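Local structure of protein deadlock (Drosophila melanogaster, 5XYV) at residues Lys12-Trp16 against Phe36-Phe40. The protein joins Rhino through its N-terminal region, the part described here, within the Rhino-Deadlock-Cutoff complex, and is required for oogenesis and germline maintenance. Sequence-based numbering, arbitrary orientation.
Sequences KLSCW and FFKGF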
loop_
_atom_site.group_PDB
_atom_site.type_symbol
_atom_site.label_atom_id
_atom_site.label_comp_id
_atom_site.label_asym_id
_atom_site.label_seq_id
_atom_site.Cartn_x
_atom_site.Cartn_y
_atom_site.Cartn_z
ATOM N N LYS C 12 10.159 19.848 3.116
ATOM C CA LYS C 12 10.667 18.676 2.428
ATOM C C LYS C 12 12.167 18.473 2.705
ATOM O O LYS C 12 12.631 17.353 2.891
ATOM C CB LYS C 12 10.413 18.788 0.935
ATOM C CG LYS C 12 8.956 18.894 0.549
ATOM C CD LYS C 12 8.840 19.497 -0.849
ATOM C CE LYS C 12 7.398 19.590 -1.268
ATOM N NZ LYS C 12 7.254 20.239 -2.587
ATOM N N LEU C 13 12.923 19.558 2.746
ATOM C CA LEU C 13 14.354 19.435 3.041
ATOM C C LEU C 13 14.612 18.864 4.457
ATOM O O LEU C 13 15.534 18.076 4.646
ATOM C CB LEU C 13 15.056 20.794 2.872
ATOM C CG LEU C 13 15.065 21.342 1.438
ATOM C CD1 LEU C 13 16.008 22.536 1.264
ATOM C CD2 LEU C 13 15.370 20.250 0.428
ATOM N N SER C 14 13.793 19.251 5.432
ATOM C CA SER C 14 13.889 18.724 6.784
ATOM C C SER C 14 13.621 17.225 6.803
ATOM O O SER C 14 14.351 16.450 7.440
ATOM C CB SER C 14 12.902 19.445 7.703
ATOM O OG SER C 14 13.220 20.816 7.764
ATOM N N CYS C 15 12.585 16.820 6.084
ATOM C CA CYS C 15 12.270 15.410 5.930
ATOM C C CYS C 15 13.407 14.666 5.242
ATOM O O CYS C 15 13.702 13.538 5.603
ATOM C CB CYS C 15 10.960 15.211 5.143
ATOM S SG CYS C 15 9.477 15.695 6.027
ATOM N N TRP C 16 14.060 15.312 4.275
ATOM C CA TRP C 16 15.216 14.695 3.637
ATOM C C TRP C 16 16.301 14.490 4.661
ATOM O O TRP C 16 16.931 13.442 4.712
ATOM C CB TRP C 16 15.750 15.543 2.470
ATOM C CG TRP C 16 16.918 14.906 1.750
ATOM C CD1 TRP C 16 18.209 15.371 1.686
ATOM C CD2 TRP C 16 16.898 13.685 0.995
ATOM N NE1 TRP C 16 18.987 14.514 0.931
ATOM C CE2 TRP C 16 18.205 13.469 0.499
ATOM C CE3 TRP C 16 15.902 12.745 0.691
ATOM C CZ2 TRP C 16 18.533 12.361 -0.289
ATOM C CZ3 TRP C 16 16.238 11.643 -0.084
ATOM C CH2 TRP C 16 17.534 11.465 -0.566
ATOM N N PHE C 36 18.304 9.664 -5.747
ATOM C CA PHE C 36 17.231 9.523 -4.777
ATOM C C PHE C 36 16.656 10.867 -4.355
ATOM O O PHE C 36 15.446 10.995 -4.175
ATOM C CB PHE C 36 17.724 8.769 -3.537
ATOM C CG PHE C 36 17.745 7.296 -3.718
ATOM C CD1 PHE C 36 16.726 6.668 -4.415
ATOM C CD2 PHE C 36 18.775 6.537 -3.209
ATOM C CE1 PHE C 36 16.750 5.303 -4.605
ATOM C CE2 PHE C 36 18.795 5.176 -3.383
ATOM C CZ PHE C 36 17.791 4.560 -4.083
ATOM N N PHE C 37 17.517 11.865 -4.198
ATOM C CA PHE C 37 17.041 13.185 -3.814
ATOM C C PHE C 37 16.180 13.802 -4.913
ATOM O O PHE C 37 15.153 14.432 -4.627
ATOM C CB PHE C 37 18.204 14.118 -3.475
ATOM C CG PHE C 37 17.762 15.502 -3.089
ATOM C CD1 PHE C 37 17.023 15.708 -1.931
ATOM C CD2 PHE C 37 18.084 16.604 -3.885
ATOM C CE1 PHE C 37 16.605 16.983 -1.574
ATOM C CE2 PHE C 37 17.682 17.873 -3.541
ATOM C CZ PHE C 37 16.938 18.068 -2.383
ATOM N N LYS C 38 16.592 13.616 -6.161
ATOM C CA LYS C 38 15.830 14.127 -7.296
ATOM C C LYS C 38 14.450 13.471 -7.402
ATOM O O LYS C 38 13.467 14.122 -7.736
ATOM C CB LYS C 38 16.610 13.919 -8.595
ATOM C CG LYS C 38 15.925 14.497 -9.833
ATOM C CD LYS C 38 16.818 14.328 -11.050
ATOM C CE LYS C 38 16.204 14.910 -12.308
ATOM N NZ LYS C 38 17.138 14.688 -13.445
ATOM N N GLY C 39 14.380 12.180 -7.119
ATOM C CA GLY C 39 13.107 11.492 -7.099
ATOM C C GLY C 39 12.301 11.821 -5.846
ATOM O O GLY C 39 11.075 11.749 -5.847
ATOM N N PHE C 40 12.989 12.181 -4.769
ATOM C CA PHE C 40 12.299 12.609 -3.549
ATOM C C PHE C 40 11.526 13.896 -3.779
ATOM O O PHE C 40 10.415 14.045 -3.309
ATOM C CB PHE C 40 13.311 12.783 -2.420
ATOM C CG PHE C 40 12.788 13.542 -1.236
ATOM C CD1 PHE C 40 11.906 12.940 -0.333
ATOM C CD2 PHE C 40 13.196 14.844 -1.004
ATOM C CE1 PHE C 40 11.429 13.648 0.779
ATOM C CE2 PHE C 40 12.748 15.541 0.123
ATOM C CZ PHE C 40 11.851 14.941 1.004
#
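Trp16 of helix 9-23 reaches across to helix 30-45 and packs against Phe37 and Phe40. These three residues account for most of the buried surface. Trp16 has CG anti to the backbone N (chi1 -178°), which sends the indole toward the facing helix, against Phe37 and Phe40. Phe37 turns an edge to one indole face. Its CD1 lies over that face, 3.5 Å from Trp16 CE2, and the two ring planes meet at 56°. This is an edge-to-face pair with the five-membered ring. The backbone of Phe37 joins in, because its CA sits over the six-membered ring, 4.1 Å from the centroid, in a CH-pi contact. Farther out, Leu13 CD2 meets the rim of the Phe37 ring in its plane, 3.9 Å from Phe37 CZ. Phe40 lies oblique to the indole, with planes at 37°. Trp16 CE3 rests on a face of the Phe40 ring, 3.7 Å from Phe40 CG and displaced toward the ring's rim. The far edge of Phe40 reaches the backbone of the other helix, where its CZ is 3.2 Å from Lys12 O. That oxygen also accepts the helical hydrogen bond from Trp16 N. Phe36 adds its CB, 4.0 Å from Trp16 CH2. With an alanine at Trp16, Phe37 and Phe40 would probably lose the ring they pack on, leaving a gap between the helices. Trp44 extends the cluster by meeting Phe40 edge-to-face, while Cys15 and Phe36 also pack on the chain of Rhino. The segments run roughly antiparallel, with their axes 11.6 Å apart. The arrangement is an aromatic cluster joining the two helices of a helical hairpin, within the N-terminal region required for binding Rhino.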